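Local coordinates for ABC transporter, periplasmic solute-binding protein (Rhizobium meliloti, PDB 4WED) that probably captures peptides or a related small solute, possibly nickel-containing, in the periplasm and delivers it to an ABC transporter for import, at residues V384-M389 with L396-V401; I300-I305 with D333-D338; A341-L346 with P355-D360; D480-R483 with A487-P490. All coordinates share one frame; numbering follows the deposited sequence.

Interaction 1 (V384-M389 with L396-V401); sequences VIQSEM and LVIRSV
Gln386 lies across Leu396 where helix 378-392 packs on the edge strand 395-400, the second half of a beta-alpha-beta unit that starts with strand 362-370. The axes of residues 384-389 and 396-400 approach to 8.2 Å and run nearly antiparallel, at 164°, as expected when a helix returns the chain to a parallel neighbour. The two side chains cross obliquely. Leu396 directs its CD2 branch onto the helix backbone, 3.3 Å from CA of Gln386, and the same methyl meets CG2 of Ile385 at 3.8 Å. Its other branch, CD1, faces CG of the selenomethionine Met389 more loosely, and the leucine thus packs against three helix residues.

The Gln386 side chain runs on past CD2 and CB of the leucine. With CG anti to the backbone N (chi1 168°) and the chain extended, its amide is carried to the strand backbone. There NE2 donates to O of Leu396 over 2.8 Å, a nearly straight bond of 166° whose acceptor lies in the plane of the amide. Ile398, two residues on, crosses the glutamine at about a right angle and sets its CD1 3.6 Å from NE2. A water that accepts from Ile398 N also receives a weak bond from NE2. Strand 362-370 takes the backbone of Val397 and Arg399 from the neighbouring position in the sheet.

The glutamine thus supplies a side-chain donor to an edge-strand carbonyl, while its methylenes extend the apolar packing; one residue satisfies the carbonyl of Leu396 and helps cover its side chain.

Interaction 2 (I300-I305 with D333-D338); sequences IDRAAI and DAPVRD
O of Pro335, N and NH1 of Arg302 and O of Ile300 all grip one water, which sits between the irregular segment 333-338 and the start of helix 302-310, N-capped by Asp301. The water donates to O of Pro335 at 2.7 Å and accepts from the two arginine nitrogens; its bond to O of Ile300 is modelled unusually short. It thereby joins the proline carbonyl to the first turn of the helix, and it lies at the edge of the Arg302 guanidinium, in plane.

Pro335 covers a face of that same guanidinium. Its CG stands 3.3 Å above the plane, over the centre, and comes within 3.4 Å of Arg302 CZ. A bend at chi2 (135°) turns the arginine chain so that its flat end meets the proline ring. The guanidinium is also held by O of Ser297, in the preceding helix 290-299, at NH1, and by O of Pro490, in strand 488-500, at NE, so packing and polar bonds together restrict its rotation.

In the N-cap, OD1 of Asp301 accepts from N of Ala304 at 2.7 Å, met from above the carboxylate plane. The other oxygen, OD2, faces Arg337, whose chain crosses the aspartate at about a right angle, with the two flat groups 77° apart. Arg337 also lays its aliphatic part along the backbone of Ile300, CG lying 3.6 Å from O of Ile300. The salt bridge itself is weak, NE of Arg337 standing 3.4 Å from OD2 of Asp301, at the edge of the guanidinium.

Interaction 3 (A341-L346 with P355-D360); sequences AASALL and PIRSKD
Arg357 reaches from the lead-in to strand 358-359 to the flank of helix 339-348, where it meets Leu346 and Ser343. It ties this helix to the small mixed sheet of strands 358-359, 362-370 and 395-400: its backbone bonds to Leu364 of the middle strand, on which Leu346 also packs. The apolar part of the contact is made by its methylenes. The chain is extended from CG to NE, and CD lies 3.7 Å from CB of Leu346 and 3.8 Å from CD1 of the same leucine.

Beyond the leucine, the guanidinium packs by van der Waals contact against the preceding helical turn. Its NH2 comes 3.2 Å from CB of Ser343, and the serine carbonyl O lies 3.4 Å above the guanidinium plane, offset toward the rim. Polar bonding is directed to other residues: NH1 of Arg357 pairs with Glu347 in a salt bridge and donates to O of Trp351, and NE donates to O of Val392. The hydroxyl of Ser343 bonds to O of Ala339 within its own helix.

Across the two segments the contact is therefore purely one of packing. The arginine's charge is met by Glu347 and by the carbonyls of Trp351 and Val392, which probably hold the guanidinium in place against the helix.

Interaction 4 (D480-R483 with A487-P490); sequences DWLR and AIAP
Leu482 and Ala487 bury most of the surface in this helix-to-strand turn, where helix 471-485 ends and the chain enters strand 488-500, a long strand that pairs with several others in an antiparallel sheet. Their CA atoms lie 5.0 Å apart. The backbone draws them together: N of Ala487 donates to O of Leu482 over 2.9 Å, at a nearly straight N-H...O angle of 169° and in the carbonyl plane. Because the donor is five residues on from the acceptor, the bond spans the end of the helix and ties the second residue beyond it back to its last turn.

This bond brings the methyl of Ala487 against the helix side chains. One neighbour is CD2 of Leu482, 3.9 Å from CB of Ala487. The same CD2 branch also meets Ile488, where CG2 stands 4.3 Å away. Leu482 therefore touches two consecutive residues of the outgoing chain. Ile488 packs further on Val276 of the adjacent strand 274-279 and on Leu449, continuing the apolar surface from the helix into the sheet.

Trp481 comes to the same methyl from another direction. The indole has CG anti to the backbone N (chi1 -165°), which sends its six-membered ring toward the turn; the side chain also rests on Asp452, Asn455 and Leu456. The ring meets the alanine obliquely, and CZ3 of Trp481 is its nearest atom, 3.7 Å from CB of Ala487.

Overall arrangement
All four contacts lie on the same side of the chain's centre. Interactions 1 and 2, with centres about 16 Å apart, touch directly: Glu388 OE1 lies 2.9 Å from Asp301 N, a probable hydrogen bond, and Met389 packs on Ile300. Interaction 2 likewise meets interaction 4, about 15 Å away between centres, through Arg302 NE and Pro490 O at 2.9 Å, so segment 300-305 connects the beta-alpha-beta unit with strand 488-500. Interaction 3 adjoins interaction 2 in sequence and reaches the same three-stranded sheet as interaction 1, though their nearest atoms stay about 6 Å apart. The sodium ion is bound by Asp62 and Asp515, residues belonging to none of these contacts.

Interaction 1 (V384-M389 with L396-V401)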
loop_
_atom_site.group_PDB
_atom_site.type_symbol
_atom_site.label_atom_id
_atom_site.label_comp_id
_atom_site.label_asym_id
_atom_site.label_seq_id
_atom_site.Cartn_x
_atom_site.Cartn_y
_atom_site.Cartn_z
ATOM N N VAL A 384 11.930 -20.214 -11.453
ATOM C CA VAL A 384 11.452 -19.768 -12.752
ATOM C C VAL A 384 12.543 -18.921 -13.423
ATOM O O VAL A 384 12.942 -19.175 -14.555
ATOM C CB VAL A 384 10.203 -18.875 -12.620
ATOM C CG1 VAL A 384 9.814 -18.276 -13.973
ATOM C CG2 VAL A 384 9.049 -19.662 -12.034
ATOM N N ILE A 385 13.010 -17.922 -12.692
ATOM C CA ILE A 385 14.026 -16.984 -13.177
ATOM C C ILE A 385 15.330 -17.691 -13.567
ATOM O O ILE A 385 15.854 -17.487 -14.654
ATOM C CB ILE A 385 14.301 -15.899 -12.110
ATOM C CG1 ILE A 385 13.052 -15.027 -11.964
ATOM C CG2 ILE A 385 15.516 -15.062 -12.469
ATOM C CD1 ILE A 385 13.003 -14.210 -10.700
ATOM N N GLN A 386 15.837 -18.522 -12.677
ATOM C CA GLN A 386 17.075 -19.222 -12.912
ATOM C C GLN A 386 17.048 -19.990 -14.240
ATOM O O GLN A 386 18.071 -20.109 -14.971
ATOM C CB GLN A 386 17.266 -20.224 -11.774
ATOM C CG GLN A 386 18.362 -21.252 -11.976
ATOM C CD GLN A 386 18.351 -22.290 -10.869
ATOM O OE1 GLN A 386 17.517 -23.207 -10.868
ATOM N NE2 GLN A 386 19.280 -22.163 -9.927
ATOM N N SER A 387 15.870 -20.552 -14.487
ATOM C CA SER A 387 15.588 -21.327 -15.682
ATOM C C SER A 387 15.520 -20.415 -16.933
ATOM O O SER A 387 15.962 -20.797 -18.020
ATOM C CB SER A 387 14.278 -22.091 -15.462
ATOM O OG SER A 387 13.769 -22.560 -16.682
ATOM N N GLU A 388 14.965 -19.217 -16.768
ATOM C CA GLU A 388 14.886 -18.248 -17.832
ATOM C C GLU A 388 16.226 -17.588 -18.141
ATOM O O GLU A 388 16.510 -17.312 -19.296
ATOM C CB GLU A 388 13.867 -17.185 -17.465
ATOM C CG GLU A 388 12.455 -17.715 -17.576
ATOM C CD GLU A 388 11.439 -16.781 -16.974
ATOM O OE1 GLU A 388 11.864 -15.757 -16.386
ATOM O OE2 GLU A 388 10.220 -17.058 -17.092
HETATM N N MSE A 389 17.017 -17.322 -17.102
HETATM C CA MSE A 389 18.404 -16.851 -17.224
HETATM C C MSE A 389 19.304 -17.853 -17.901
HETATM O O MSE A 389 20.187 -17.527 -18.706
HETATM C CB MSE A 389 18.886 -16.657 -15.796
HETATM C CG MSE A 389 18.166 -15.523 -15.070
HETATM SE SE MSE A 389 18.352 -13.872 -16.126
HETATM C CE MSE A 389 16.758 -13.886 -17.312
ATOM N N LEU A 396 22.208 -18.634 -12.785
ATOM C CA LEU A 396 21.624 -18.089 -11.574
ATOM C C LEU A 396 21.749 -19.099 -10.412
ATOM O O LEU A 396 21.169 -20.200 -10.426
ATOM C CB LEU A 396 20.166 -17.690 -11.818
ATOM C CG LEU A 396 19.533 -16.791 -10.734
ATOM C CD1 LEU A 396 19.659 -15.303 -11.040
ATOM C CD2 LEU A 396 18.075 -17.091 -10.534
ATOM N N VAL A 397 22.547 -18.751 -9.423
ATOM C CA VAL A 397 22.576 -19.552 -8.208
ATOM C C VAL A 397 21.595 -18.964 -7.157
ATOM O O VAL A 397 21.573 -17.739 -6.897
ATOM C CB VAL A 397 24.024 -19.749 -7.639
ATOM C CG1 VAL A 397 25.012 -20.138 -8.745
ATOM C CG2 VAL A 397 24.530 -18.519 -6.915
ATOM N N ILE A 398 20.800 -19.851 -6.547
ATOM C CA ILE A 398 19.848 -19.454 -5.520
ATOM C C ILE A 398 20.355 -19.811 -4.127
ATOM O O ILE A 398 20.742 -20.941 -3.864
ATOM C CB ILE A 398 18.488 -20.128 -5.747
ATOM C CG1 ILE A 398 18.028 -19.857 -7.184
ATOM C CG2 ILE A 398 17.465 -19.639 -4.721
ATOM C CD1 ILE A 398 16.864 -20.708 -7.641
ATOM N N ARG A 399 20.354 -18.824 -3.249
ATOM C CA ARG A 399 20.602 -19.023 -1.833
ATOM C C ARG A 399 19.285 -18.679 -1.080
ATOM O O ARG A 399 18.890 -17.499 -0.961
ATOM C CB ARG A 399 21.804 -18.175 -1.393
ATOM C CG ARG A 399 22.308 -18.453 0.019
ATOM C CD ARG A 399 23.661 -17.799 0.262
ATOM N NE ARG A 399 23.564 -16.339 0.375
ATOM C CZ ARG A 399 24.609 -15.515 0.465
ATOM N NH1 ARG A 399 25.851 -15.997 0.449
ATOM N NH2 ARG A 399 24.420 -14.206 0.563
ATOM N N SER A 400 18.600 -19.741 -0.641
ATOM C CA SER A 400 17.292 -19.689 0.042
ATOM C C SER A 400 17.565 -19.609 1.536
ATOM O O SER A 400 18.282 -20.443 2.065
ATOM C CB SER A 400 16.471 -20.963 -0.294
ATOM O OG SER A 400 15.070 -20.821 -0.050
ATOM N N VAL A 401 16.998 -18.618 2.217
ATOM C CA VAL A 401 17.419 -18.254 3.599
ATOM C C VAL A 401 16.229 -18.141 4.592
ATOM O O VAL A 401 15.073 -18.120 4.175
ATOM C CB VAL A 401 18.266 -16.939 3.565
ATOM C CG1 VAL A 401 18.823 -16.561 4.930
ATOM C CG2 VAL A 401 19.445 -17.111 2.635
HETATM O O HOH W 1 20.932 -22.997 -7.191
#

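Interaction 2 (I300-I305 with D333-D338)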
loop_
_atom_site.group_PDB
_atom_site.type_symbol
_atom_site.label_atom_id
_atom_site.label_comp_id
_atom_site.label_asym_id
_atom_site.label_seq_id
_atom_site.Cartn_x
_atom_site.Cartn_y
_atom_site.Cartn_z
ATOM N N ILE A 300 13.622 -12.067 -18.363
ATOM C CA ILE A 300 12.686 -12.627 -17.403
ATOM C C ILE A 300 11.284 -12.556 -17.978
ATOM O O ILE A 300 10.969 -11.605 -18.740
ATOM C CB ILE A 300 12.771 -11.814 -16.108
ATOM C CG1 ILE A 300 14.031 -12.233 -15.352
ATOM C CG2 ILE A 300 11.534 -12.003 -15.246
ATOM C CD1 ILE A 300 14.404 -11.305 -14.192
ATOM N N ASP A 301 10.451 -13.547 -17.624
ATOM C CA ASP A 301 9.027 -13.545 -17.964
ATOM C C ASP A 301 8.123 -13.252 -16.751
ATOM O O ASP A 301 7.845 -14.117 -15.934
ATOM C CB ASP A 301 8.608 -14.846 -18.610
ATOM C CG ASP A 301 7.242 -14.757 -19.243
ATOM O OD1 ASP A 301 6.271 -14.381 -18.573
ATOM O OD2 ASP A 301 7.122 -15.063 -20.426
ATOM N N ARG A 302 7.656 -12.022 -16.664
ATOM C CA ARG A 302 6.820 -11.595 -15.563
ATOM C C ARG A 302 5.533 -12.382 -15.553
ATOM O O ARG A 302 5.023 -12.728 -14.508
ATOM C CB ARG A 302 6.550 -10.101 -15.665
ATOM C CG ARG A 302 7.719 -9.258 -15.207
ATOM C CD ARG A 302 8.004 -8.112 -16.146
ATOM N NE ARG A 302 9.070 -7.276 -15.632
ATOM C CZ ARG A 302 10.321 -7.310 -16.056
ATOM N NH1 ARG A 302 10.678 -8.133 -17.015
ATOM N NH2 ARG A 302 11.220 -6.515 -15.522
ATOM N N ALA A 303 5.009 -12.649 -16.736
ATOM C CA ALA A 303 3.775 -13.415 -16.895
ATOM C C ALA A 303 3.864 -14.816 -16.299
ATOM O O ALA A 303 2.893 -15.308 -15.749
ATOM C CB ALA A 303 3.396 -13.490 -18.365
ATOM N N ALA A 304 5.017 -15.453 -16.424
ATOM C CA ALA A 304 5.268 -16.758 -15.823
ATOM C C ALA A 304 5.389 -16.603 -14.303
ATOM O O ALA A 304 4.948 -17.450 -13.533
ATOM C CB ALA A 304 6.549 -17.343 -16.397
ATOM N N ILE A 305 5.986 -15.501 -13.867
ATOM C CA ILE A 305 6.025 -15.193 -12.421
ATOM C C ILE A 305 4.590 -15.132 -11.891
ATOM O O ILE A 305 4.271 -15.673 -10.826
ATOM C CB ILE A 305 6.661 -13.830 -12.111
ATOM C CG1 ILE A 305 8.035 -13.686 -12.754
ATOM C CG2 ILE A 305 6.770 -13.615 -10.604
ATOM C CD1 ILE A 305 9.167 -14.200 -11.932
ATOM N N ASP A 333 4.280 -0.191 -20.823
ATOM C CA ASP A 333 3.997 -1.605 -20.938
ATOM C C ASP A 333 5.058 -2.387 -20.217
ATOM O O ASP A 333 6.263 -2.113 -20.375
ATOM C CB ASP A 333 4.046 -2.015 -22.396
ATOM C CG ASP A 333 3.027 -1.287 -23.236
ATOM O OD1 ASP A 333 1.827 -1.582 -23.055
ATOM O OD2 ASP A 333 3.430 -0.434 -24.070
ATOM N N ALA A 334 4.614 -3.353 -19.416
ATOM C CA ALA A 334 5.504 -4.360 -18.880
ATOM C C ALA A 334 6.295 -5.030 -20.006
ATOM O O ALA A 334 5.690 -5.499 -20.989
ATOM C CB ALA A 334 4.721 -5.405 -18.105
ATOM N N PRO A 335 7.637 -5.103 -19.865
ATOM C CA PRO A 335 8.436 -5.838 -20.868
ATOM C C PRO A 335 7.998 -7.287 -21.076
ATOM O O PRO A 335 7.752 -8.026 -20.121
ATOM C CB PRO A 335 9.853 -5.808 -20.291
ATOM C CG PRO A 335 9.676 -5.519 -18.853
ATOM C CD PRO A 335 8.448 -4.697 -18.710
ATOM N N VAL A 336 7.914 -7.677 -22.333
ATOM C CA VAL A 336 7.600 -9.052 -22.733
ATOM C C VAL A 336 8.912 -9.849 -22.878
ATOM O O VAL A 336 9.845 -9.398 -23.521
ATOM C CB VAL A 336 6.784 -9.060 -24.063
ATOM C CG1 VAL A 336 7.658 -8.707 -25.248
ATOM C CG2 VAL A 336 6.127 -10.405 -24.330
ATOM N N ARG A 337 8.981 -11.034 -22.291
ATOM C CA ARG A 337 10.219 -11.829 -22.348
ATOM C C ARG A 337 10.822 -11.822 -23.764
ATOM O O ARG A 337 10.157 -12.188 -24.732
ATOM C CB ARG A 337 10.012 -13.284 -21.863
ATOM C CG ARG A 337 11.329 -13.917 -21.434
ATOM C CD ARG A 337 11.408 -15.447 -21.371
ATOM N NE ARG A 337 10.162 -16.225 -21.258
ATOM C CZ ARG A 337 10.124 -17.571 -21.236
ATOM N NH1 ARG A 337 8.974 -18.225 -21.104
ATOM N NH2 ARG A 337 11.250 -18.275 -21.336
ATOM N N ASP A 338 12.081 -11.402 -23.880
ATOM C CA ASP A 338 12.750 -11.457 -25.180
ATOM C C ASP A 338 14.146 -12.061 -25.074
ATOM O O ASP A 338 15.133 -11.377 -24.920
ATOM C CB ASP A 338 12.771 -10.047 -25.785
ATOM C CG ASP A 338 12.968 -10.058 -27.277
ATOM O OD1 ASP A 338 13.688 -10.946 -27.764
ATOM O OD2 ASP A 338 12.410 -9.168 -27.951
HETATM O O HOH W 2 8.920 -10.115 -18.789
#

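Interaction 3 (A341-L346 with P355-D360)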
loop_
_atom_site.group_PDB
_atom_site.type_symbol
_atom_site.label_atom_id
_atom_site.label_comp_id
_atom_site.label_asym_id
_atom_site.label_seq_id
_atom_site.Cartn_x
_atom_site.Cartn_y
_atom_site.Cartn_z
ATOM N N ALA A 341 16.708 -10.744 -27.844
ATOM C CA ALA A 341 17.253 -9.429 -27.510
ATOM C C ALA A 341 18.214 -9.463 -26.291
ATOM O O ALA A 341 19.271 -8.822 -26.307
ATOM C CB ALA A 341 16.121 -8.449 -27.277
ATOM N N ALA A 342 17.885 -10.250 -25.269
ATOM C CA ALA A 342 18.755 -10.363 -24.110
ATOM C C ALA A 342 20.134 -10.926 -24.447
ATOM O O ALA A 342 21.175 -10.392 -24.035
ATOM C CB ALA A 342 18.071 -11.205 -23.049
ATOM N N SER A 343 20.139 -12.022 -25.199
ATOM C CA SER A 343 21.372 -12.660 -25.664
ATOM C C SER A 343 22.239 -11.669 -26.466
ATOM O O SER A 343 23.464 -11.641 -26.374
ATOM C CB SER A 343 20.994 -13.820 -26.606
ATOM O OG SER A 343 20.180 -14.773 -25.951
ATOM N N ALA A 344 21.577 -10.901 -27.304
ATOM C CA ALA A 344 22.263 -9.927 -28.135
ATOM C C ALA A 344 22.914 -8.840 -27.259
ATOM O O ALA A 344 24.069 -8.475 -27.486
ATOM C CB ALA A 344 21.303 -9.321 -29.170
ATOM N N LEU A 345 22.198 -8.328 -26.264
ATOM C CA LEU A 345 22.811 -7.364 -25.334
ATOM C C LEU A 345 24.026 -7.987 -24.699
ATOM O O LEU A 345 25.111 -7.423 -24.733
ATOM C CB LEU A 345 21.850 -6.962 -24.226
ATOM C CG LEU A 345 20.742 -6.062 -24.734
ATOM C CD1 LEU A 345 19.566 -6.011 -23.782
ATOM C CD2 LEU A 345 21.293 -4.665 -24.975
ATOM N N LEU A 346 23.860 -9.170 -24.137
ATOM C CA LEU A 346 24.993 -9.797 -23.484
ATOM C C LEU A 346 26.192 -9.943 -24.394
ATOM O O LEU A 346 27.336 -9.727 -23.977
ATOM C CB LEU A 346 24.591 -11.151 -22.939
ATOM C CG LEU A 346 23.584 -11.037 -21.814
ATOM C CD1 LEU A 346 23.060 -12.394 -21.437
ATOM C CD2 LEU A 346 24.181 -10.315 -20.616
ATOM N N PRO A 355 26.403 -23.363 -22.952
ATOM C CA PRO A 355 25.103 -22.783 -22.558
ATOM C C PRO A 355 25.173 -21.542 -21.672
ATOM O O PRO A 355 24.197 -20.808 -21.601
ATOM C CB PRO A 355 24.458 -23.903 -21.758
ATOM C CG PRO A 355 25.602 -24.693 -21.254
ATOM C CD PRO A 355 26.579 -24.704 -22.386
ATOM N N ILE A 356 26.332 -21.329 -21.042
ATOM C CA ILE A 356 26.609 -20.194 -20.155
ATOM C C ILE A 356 27.662 -19.231 -20.765
ATOM O O ILE A 356 28.670 -19.667 -21.394
ATOM C CB ILE A 356 27.111 -20.682 -18.748
ATOM C CG1 ILE A 356 26.056 -21.549 -18.046
ATOM C CG2 ILE A 356 27.488 -19.488 -17.853
ATOM C CD1 ILE A 356 24.753 -20.823 -17.751
ATOM N N ARG A 357 27.446 -17.932 -20.549
ATOM C CA ARG A 357 28.325 -16.928 -21.150
ATOM C C ARG A 357 29.464 -16.620 -20.208
ATOM O O ARG A 357 29.318 -16.741 -19.004
ATOM C CB ARG A 357 27.556 -15.661 -21.525
ATOM C CG ARG A 357 26.586 -15.887 -22.671
ATOM C CD ARG A 357 25.653 -14.701 -22.863
ATOM N NE ARG A 357 24.650 -15.039 -23.871
ATOM C CZ ARG A 357 24.812 -14.877 -25.182
ATOM N NH1 ARG A 357 25.917 -14.314 -25.658
ATOM N NH2 ARG A 357 23.844 -15.259 -26.011
ATOM N N SER A 358 30.618 -16.287 -20.761
ATOM C CA SER A 358 31.750 -15.900 -19.942
ATOM C C SER A 358 32.402 -14.694 -20.538
ATOM O O SER A 358 32.042 -14.236 -21.605
ATOM C CB SER A 358 32.742 -17.055 -19.769
ATOM O OG SER A 358 33.251 -17.476 -21.004
ATOM N N LYS A 359 33.335 -14.141 -19.798
ATOM C CA LYS A 359 34.061 -12.975 -20.225
ATOM C C LYS A 359 35.343 -12.903 -19.418
ATOM O O LYS A 359 35.311 -13.070 -18.204
ATOM C CB LYS A 359 33.237 -11.740 -19.956
ATOM C CG LYS A 359 33.969 -10.476 -20.383
ATOM C CD LYS A 359 32.969 -9.397 -20.680
ATOM C CE LYS A 359 33.512 -8.037 -20.350
ATOM N NZ LYS A 359 32.471 -7.036 -20.703
ATOM N N ASP A 360 36.471 -12.691 -20.091
ATOM C CA ASP A 360 37.788 -12.796 -19.451
ATOM C C ASP A 360 37.869 -14.071 -18.581
ATOM O O ASP A 360 38.491 -14.082 -17.517
ATOM C CB ASP A 360 38.126 -11.494 -18.679
ATOM C CG ASP A 360 38.330 -10.228 -19.635
ATOM O OD1 ASP A 360 38.547 -10.358 -20.872
ATOM O OD2 ASP A 360 38.280 -9.073 -19.146
#

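Interaction 4 (D480-R483 with A487-P490)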
loop_
_atom_site.group_PDB
_atom_site.type_symbol
_atom_site.label_atom_id
_atom_site.label_comp_id
_atom_site.label_asym_id
_atom_site.label_seq_id
_atom_site.Cartn_x
_atom_site.Cartn_y
_atom_site.Cartn_z
ATOM N N ASP A 480 12.668 8.331 -14.968
ATOM C CA ASP A 480 13.472 8.277 -16.213
ATOM C C ASP A 480 14.873 7.813 -15.914
ATOM O O ASP A 480 15.456 7.014 -16.641
ATOM C CB ASP A 480 13.577 9.625 -16.906
ATOM C CG ASP A 480 12.223 10.234 -17.254
ATOM O OD1 ASP A 480 11.206 9.505 -17.329
ATOM O OD2 ASP A 480 12.181 11.476 -17.465
ATOM N N TRP A 481 15.427 8.318 -14.829
ATOM C CA TRP A 481 16.741 7.860 -14.421
ATOM C C TRP A 481 16.780 6.343 -14.239
ATOM O O TRP A 481 17.651 5.627 -14.769
ATOM C CB TRP A 481 17.142 8.503 -13.101
ATOM C CG TRP A 481 18.553 8.345 -12.875
ATOM C CD1 TRP A 481 19.538 9.107 -13.395
ATOM C CD2 TRP A 481 19.188 7.301 -12.146
ATOM N NE1 TRP A 481 20.759 8.625 -13.013
ATOM C CE2 TRP A 481 20.573 7.518 -12.233
ATOM C CE3 TRP A 481 18.724 6.200 -11.427
ATOM C CZ2 TRP A 481 21.507 6.688 -11.606
ATOM C CZ3 TRP A 481 19.660 5.361 -10.804
ATOM C CH2 TRP A 481 21.031 5.613 -10.904
ATOM N N LEU A 482 15.835 5.868 -13.458
ATOM C CA LEU A 482 15.817 4.459 -13.098
ATOM C C LEU A 482 15.686 3.585 -14.358
ATOM O O LEU A 482 16.381 2.583 -14.498
ATOM C CB LEU A 482 14.651 4.157 -12.153
ATOM C CG LEU A 482 14.727 4.715 -10.741
ATOM C CD1 LEU A 482 13.339 4.753 -10.115
ATOM C CD2 LEU A 482 15.658 3.884 -9.869
ATOM N N ARG A 483 14.763 3.990 -15.218
ATOM C CA ARG A 483 14.454 3.325 -16.478
ATOM C C ARG A 483 15.593 3.409 -17.505
ATOM O O ARG A 483 15.990 2.394 -18.039
ATOM C CB ARG A 483 13.163 3.900 -17.074
ATOM C CG ARG A 483 12.768 3.304 -18.417
ATOM C CD ARG A 483 11.355 3.672 -18.833
ATOM N NE ARG A 483 10.771 2.646 -19.708
ATOM C CZ ARG A 483 11.016 2.513 -21.020
ATOM N NH1 ARG A 483 11.856 3.333 -21.673
ATOM N NH2 ARG A 483 10.409 1.541 -21.694
ATOM N N ALA A 487 18.091 0.528 -13.475
ATOM C CA ALA A 487 18.622 0.495 -12.125
ATOM C C ALA A 487 17.882 -0.473 -11.251
ATOM O O ALA A 487 18.447 -0.953 -10.255
ATOM C CB ALA A 487 18.564 1.856 -11.509
ATOM N N ILE A 488 16.635 -0.755 -11.632
ATOM C CA ILE A 488 15.775 -1.697 -10.922
ATOM C C ILE A 488 15.045 -2.587 -11.915
ATOM O O ILE A 488 14.983 -2.245 -13.082
ATOM C CB ILE A 488 14.726 -0.960 -10.019
ATOM C CG1 ILE A 488 13.915 0.065 -10.818
ATOM C CG2 ILE A 488 15.408 -0.282 -8.822
ATOM C CD1 ILE A 488 12.597 0.435 -10.152
ATOM N N ALA A 489 14.482 -3.715 -11.460
ATOM C CA ALA A 489 13.608 -4.562 -12.332
ATOM C C ALA A 489 12.265 -4.876 -11.655
ATOM O O ALA A 489 12.178 -5.816 -10.929
ATOM C CB ALA A 489 14.335 -5.859 -12.754
ATOM N N PRO A 490 11.231 -4.037 -11.866
ATOM C CA PRO A 490 9.902 -4.361 -11.349
ATOM C C PRO A 490 9.381 -5.618 -12.004
ATOM O O PRO A 490 9.583 -5.813 -13.165
ATOM C CB PRO A 490 9.057 -3.149 -11.744
ATOM C CG PRO A 490 10.021 -2.056 -12.051
ATOM C CD PRO A 490 11.246 -2.741 -12.580
#